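Local coordinates for protein signal recognition particle receptor FtsY (Sulfolobus acidocaldarius, PDB 5L3S) that is the SRP receptor, a GTPase of the SRP54 type that pairs a helical bundle domain with a P-loop nucleotide-binding domain, at residues I78-I91 / A259-Y272. Residues are numbered along the deposited sequence; the frame is centred on the assembly and turned at random.
Sequences ITEILTKNQKTDLI and ALSLAYELKKPVVY
I81, L82 and N85 pack on A263 and its neighbours where the end of helix 66-85, the last helix of the N-terminal bundle, crosses helix 258-266 of the GTPase domain. The helix crossing is apolar; N85 and K267 add a polar patch beside it. The helix segments cross at 70° with axes 9.1 Å apart. A263 lies at the crossing. A263 CB meets I81 CG2 and L82 CD2, each at 3.9 Å. I78 and L260 cross at about a right angle beside it, with their methyls touching. I81 CG2 stands anti to the backbone N, which turns it onto A263, while CD1 reaches the Y264 ring obliquely. Helix 41-55 also packs on L260 and Y264, and the Y264 hydroxyl is hydrogen-bonded to the D50 carboxylate.

N85 lies near the C-terminal end of helix 66-85. N85 ND2 turns back to I81 O (3.0 Å) in a fairly straight bond close to its own amide plane, which fixes the amide. N85 OD1 then lies against K267, 3.1 Å from K267 CA. K267 has positive phi, and its chain bends at chi2 (-47°) to cross the amide and bring K267 NZ to A263 O at 2.9 Å. P269 CB touches N85 O at 3.5 Å.

Beyond the loop 86-89, L90 CB touches Y272 OH at 3.7 Å, and L90 CD2 sits at the ring edge. One water accepts from L90 N and is weakly hydrogen-bonded to Y272 OH. D89 is the N-cap of helix 90-96: its OD2 accepts a weak bond from I91 N. The contact is typical of the interface between the N and G domains of SRP-type GTPases.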
# COMPACT_ATOMS: atom_id res chain seq x y z
N ILE B 78 -1.64 12.05 -22.08
CA ILE B 78 -1.60 11.89 -20.64
C ILE B 78 -1.55 13.27 -19.96
O ILE B 78 -2.27 13.51 -18.98
CB ILE B 78 -0.43 11.00 -20.19
CG1 ILE B 78 -0.60 9.58 -20.74
CG2 ILE B 78 -0.34 10.95 -18.65
CD1 ILE B 78 0.53 8.63 -20.36
N THR B 79 -0.73 14.17 -20.50
CA THR B 79 -0.60 15.51 -19.93
C THR B 79 -1.94 16.25 -19.97
O THR B 79 -2.32 16.93 -19.02
CB THR B 79 0.49 16.35 -20.64
OG1 THR B 79 1.74 15.65 -20.58
CG2 THR B 79 0.65 17.70 -19.97
N GLU B 80 -2.67 16.10 -21.07
CA GLU B 80 -3.98 16.72 -21.21
C GLU B 80 -5.04 16.12 -20.29
O GLU B 80 -5.88 16.85 -19.76
CB GLU B 80 -4.44 16.69 -22.68
CG GLU B 80 -3.69 17.67 -23.56
CD GLU B 80 -4.09 17.60 -25.02
OE1 GLU B 80 -4.34 18.66 -25.62
OE2 GLU B 80 -4.16 16.48 -25.57
N ILE B 81 -5.00 14.80 -20.10
CA ILE B 81 -5.95 14.13 -19.20
C ILE B 81 -5.79 14.62 -17.76
O ILE B 81 -6.78 14.81 -17.05
CB ILE B 81 -5.77 12.60 -19.23
CG1 ILE B 81 -6.22 12.02 -20.57
CG2 ILE B 81 -6.57 11.95 -18.13
CD1 ILE B 81 -7.71 12.18 -20.83
N LEU B 82 -4.55 14.82 -17.35
CA LEU B 82 -4.24 15.29 -16.00
C LEU B 82 -4.46 16.79 -15.84
O LEU B 82 -4.98 17.24 -14.81
CB LEU B 82 -2.81 14.92 -15.65
CG LEU B 82 -2.54 13.42 -15.60
CD1 LEU B 82 -1.05 13.16 -15.58
CD2 LEU B 82 -3.21 12.79 -14.37
N THR B 83 -4.07 17.57 -16.84
CA THR B 83 -4.21 19.03 -16.80
C THR B 83 -5.68 19.46 -16.73
O THR B 83 -6.02 20.41 -16.02
CB THR B 83 -3.49 19.69 -17.99
OG1 THR B 83 -2.09 19.38 -17.93
CG2 THR B 83 -3.66 21.22 -17.96
N LYS B 84 -6.54 18.74 -17.45
CA LYS B 84 -7.97 19.05 -17.47
C LYS B 84 -8.65 18.78 -16.12
O LYS B 84 -9.64 19.42 -15.78
CB LYS B 84 -8.66 18.25 -18.58
CG LYS B 84 -10.13 18.54 -18.73
CD LYS B 84 -10.78 17.62 -19.77
CE LYS B 84 -12.27 17.92 -19.89
NZ LYS B 84 -12.95 17.02 -20.86
N ASN B 85 -8.10 17.84 -15.36
CA ASN B 85 -8.68 17.48 -14.06
C ASN B 85 -8.24 18.33 -12.87
O ASN B 85 -8.83 18.25 -11.79
CB ASN B 85 -8.45 16.00 -13.75
CG ASN B 85 -9.54 15.13 -14.31
OD1 ASN B 85 -10.66 15.13 -13.80
ND2 ASN B 85 -9.24 14.41 -15.39
N GLN B 86 -7.20 19.13 -13.07
CA GLN B 86 -6.71 20.04 -12.04
C GLN B 86 -7.78 21.03 -11.59
O GLN B 86 -8.57 21.53 -12.40
CB GLN B 86 -5.51 20.83 -12.56
CG GLN B 86 -4.19 20.08 -12.53
CD GLN B 86 -3.03 20.95 -12.96
OE1 GLN B 86 -3.09 21.62 -13.99
NE2 GLN B 86 -1.97 20.96 -12.16
N LYS B 87 -7.79 21.31 -10.29
CA LYS B 87 -8.71 22.28 -9.71
C LYS B 87 -7.89 23.42 -9.12
O LYS B 87 -6.66 23.41 -9.19
CB LYS B 87 -9.53 21.63 -8.59
CG LYS B 87 -10.33 20.41 -9.02
CD LYS B 87 -11.39 20.77 -10.04
CE LYS B 87 -12.52 19.75 -10.03
NZ LYS B 87 -12.02 18.35 -10.00
N THR B 88 -8.57 24.39 -8.52
CA THR B 88 -7.91 25.49 -7.84
C THR B 88 -6.99 24.97 -6.74
O THR B 88 -7.32 24.00 -6.05
CB THR B 88 -8.93 26.47 -7.24
OG1 THR B 88 -9.85 26.89 -8.26
CG2 THR B 88 -8.23 27.70 -6.66
N ASP B 89 -5.84 25.62 -6.58
CA ASP B 89 -4.90 25.28 -5.52
C ASP B 89 -5.58 25.36 -4.16
O ASP B 89 -6.35 26.29 -3.90
CB ASP B 89 -3.70 26.24 -5.58
CG ASP B 89 -2.73 26.01 -4.44
OD1 ASP B 89 -2.03 24.98 -4.45
OD2 ASP B 89 -2.66 26.87 -3.54
N LEU B 90 -5.28 24.40 -3.28
CA LEU B 90 -6.00 24.28 -2.01
C LEU B 90 -5.81 25.48 -1.10
O LEU B 90 -6.75 25.91 -0.42
CB LEU B 90 -5.60 23.00 -1.27
CG LEU B 90 -6.25 22.80 0.09
CD1 LEU B 90 -7.77 22.75 -0.05
CD2 LEU B 90 -5.74 21.54 0.75
N ILE B 91 -4.60 26.01 -1.06
CA ILE B 91 -4.33 27.16 -0.22
C ILE B 91 -5.11 28.37 -0.72
O ILE B 91 -5.69 29.12 0.07
CB ILE B 91 -2.83 27.45 -0.12
CG1 ILE B 91 -2.14 26.31 0.65
CG2 ILE B 91 -2.57 28.78 0.57
CD1 ILE B 91 -0.69 26.13 0.28
N ALA B 259 -2.48 7.91 -10.34
CA ALA B 259 -2.81 9.30 -10.71
C ALA B 259 -3.52 9.40 -12.07
O ALA B 259 -4.51 10.12 -12.23
CB ALA B 259 -1.55 10.16 -10.71
N LEU B 260 -3.01 8.66 -13.05
CA LEU B 260 -3.60 8.64 -14.39
C LEU B 260 -4.96 7.95 -14.37
O LEU B 260 -5.92 8.44 -14.98
CB LEU B 260 -2.65 7.94 -15.37
CG LEU B 260 -3.11 7.78 -16.82
CD1 LEU B 260 -3.65 9.10 -17.39
CD2 LEU B 260 -1.96 7.24 -17.68
N SER B 261 -5.04 6.81 -13.69
CA SER B 261 -6.29 6.06 -13.60
C SER B 261 -7.42 6.87 -12.94
O SER B 261 -8.56 6.82 -13.39
CB SER B 261 -6.08 4.74 -12.86
OG SER B 261 -5.30 3.86 -13.65
N LEU B 262 -7.08 7.59 -11.89
CA LEU B 262 -8.02 8.46 -11.18
C LEU B 262 -8.61 9.53 -12.09
O LEU B 262 -9.82 9.75 -12.11
CB LEU B 262 -7.31 9.14 -10.02
CG LEU B 262 -7.06 8.30 -8.78
CD1 LEU B 262 -6.18 9.08 -7.83
CD2 LEU B 262 -8.39 7.98 -8.16
N ALA B 263 -7.74 10.21 -12.83
CA ALA B 263 -8.18 11.24 -13.75
C ALA B 263 -8.99 10.62 -14.89
O ALA B 263 -10.07 11.11 -15.23
CB ALA B 263 -6.99 12.01 -14.30
N TYR B 264 -8.47 9.54 -15.46
CA TYR B 264 -9.09 8.94 -16.64
C TYR B 264 -10.45 8.31 -16.32
O TYR B 264 -11.42 8.53 -17.04
CB TYR B 264 -8.14 7.92 -17.29
CG TYR B 264 -8.60 7.40 -18.63
CD1 TYR B 264 -9.40 6.27 -18.72
CD2 TYR B 264 -8.23 8.04 -19.81
CE1 TYR B 264 -9.82 5.80 -19.95
CE2 TYR B 264 -8.64 7.58 -21.03
CZ TYR B 264 -9.43 6.46 -21.10
OH TYR B 264 -9.84 6.00 -22.34
N GLU B 265 -10.52 7.53 -15.24
CA GLU B 265 -11.75 6.84 -14.85
C GLU B 265 -12.73 7.65 -14.01
O GLU B 265 -13.94 7.56 -14.23
CB GLU B 265 -11.41 5.57 -14.06
CG GLU B 265 -10.86 4.46 -14.89
CD GLU B 265 -11.89 3.95 -15.87
OE1 GLU B 265 -13.05 3.76 -15.45
OE2 GLU B 265 -11.53 3.76 -17.05
N LEU B 266 -12.23 8.40 -13.04
CA LEU B 266 -13.08 8.99 -12.01
C LEU B 266 -13.14 10.51 -12.06
O LEU B 266 -13.88 11.12 -11.28
CB LEU B 266 -12.62 8.55 -10.62
CG LEU B 266 -12.56 7.04 -10.41
CD1 LEU B 266 -12.05 6.70 -9.02
CD2 LEU B 266 -13.93 6.44 -10.65
N LYS B 267 -12.36 11.11 -12.96
CA LYS B 267 -12.21 12.56 -13.01
C LYS B 267 -11.83 13.14 -11.66
O LYS B 267 -12.33 14.20 -11.28
CB LYS B 267 -13.47 13.25 -13.56
CG LYS B 267 -13.74 12.94 -15.03
CD LYS B 267 -12.46 13.10 -15.82
CE LYS B 267 -12.47 12.29 -17.11
NZ LYS B 267 -11.10 12.19 -17.68
N LYS B 268 -10.96 12.45 -10.93
CA LYS B 268 -10.53 12.92 -9.61
C LYS B 268 -9.07 13.34 -9.67
O LYS B 268 -8.25 12.68 -10.28
CB LYS B 268 -10.72 11.82 -8.55
CG LYS B 268 -12.18 11.49 -8.28
CD LYS B 268 -12.90 12.67 -7.61
CE LYS B 268 -14.33 12.30 -7.25
NZ LYS B 268 -15.15 13.48 -6.87
N PRO B 269 -8.76 14.49 -9.06
CA PRO B 269 -7.37 14.96 -9.11
C PRO B 269 -6.53 14.51 -7.91
O PRO B 269 -7.04 14.35 -6.80
CB PRO B 269 -7.53 16.48 -9.07
CG PRO B 269 -8.77 16.69 -8.22
CD PRO B 269 -9.69 15.54 -8.59
N VAL B 270 -5.24 14.33 -8.14
CA VAL B 270 -4.27 14.22 -7.07
C VAL B 270 -3.79 15.63 -6.81
O VAL B 270 -3.42 16.34 -7.75
CB VAL B 270 -3.07 13.36 -7.50
CG1 VAL B 270 -2.01 13.33 -6.40
CG2 VAL B 270 -3.52 11.94 -7.86
N VAL B 271 -3.81 16.07 -5.55
CA VAL B 271 -3.39 17.45 -5.25
C VAL B 271 -1.98 17.53 -4.65
O VAL B 271 -1.27 18.51 -4.87
CB VAL B 271 -4.41 18.20 -4.35
CG1 VAL B 271 -5.65 18.57 -5.14
CG2 VAL B 271 -4.77 17.34 -3.11
N TYR B 272 -1.57 16.52 -3.90
CA TYR B 272 -0.22 16.49 -3.35
C TYR B 272 0.33 15.08 -3.37
O TYR B 272 -0.42 14.12 -3.48
CB TYR B 272 -0.20 16.99 -1.90
CG TYR B 272 -0.66 18.39 -1.75
CD1 TYR B 272 0.19 19.45 -2.00
CD2 TYR B 272 -1.96 18.67 -1.35
CE1 TYR B 272 -0.23 20.76 -1.88
CE2 TYR B 272 -2.41 19.98 -1.24
CZ TYR B 272 -1.54 21.02 -1.49
OH TYR B 272 -1.96 22.32 -1.37
O HOH W 1 -3.98 21.98 -4.20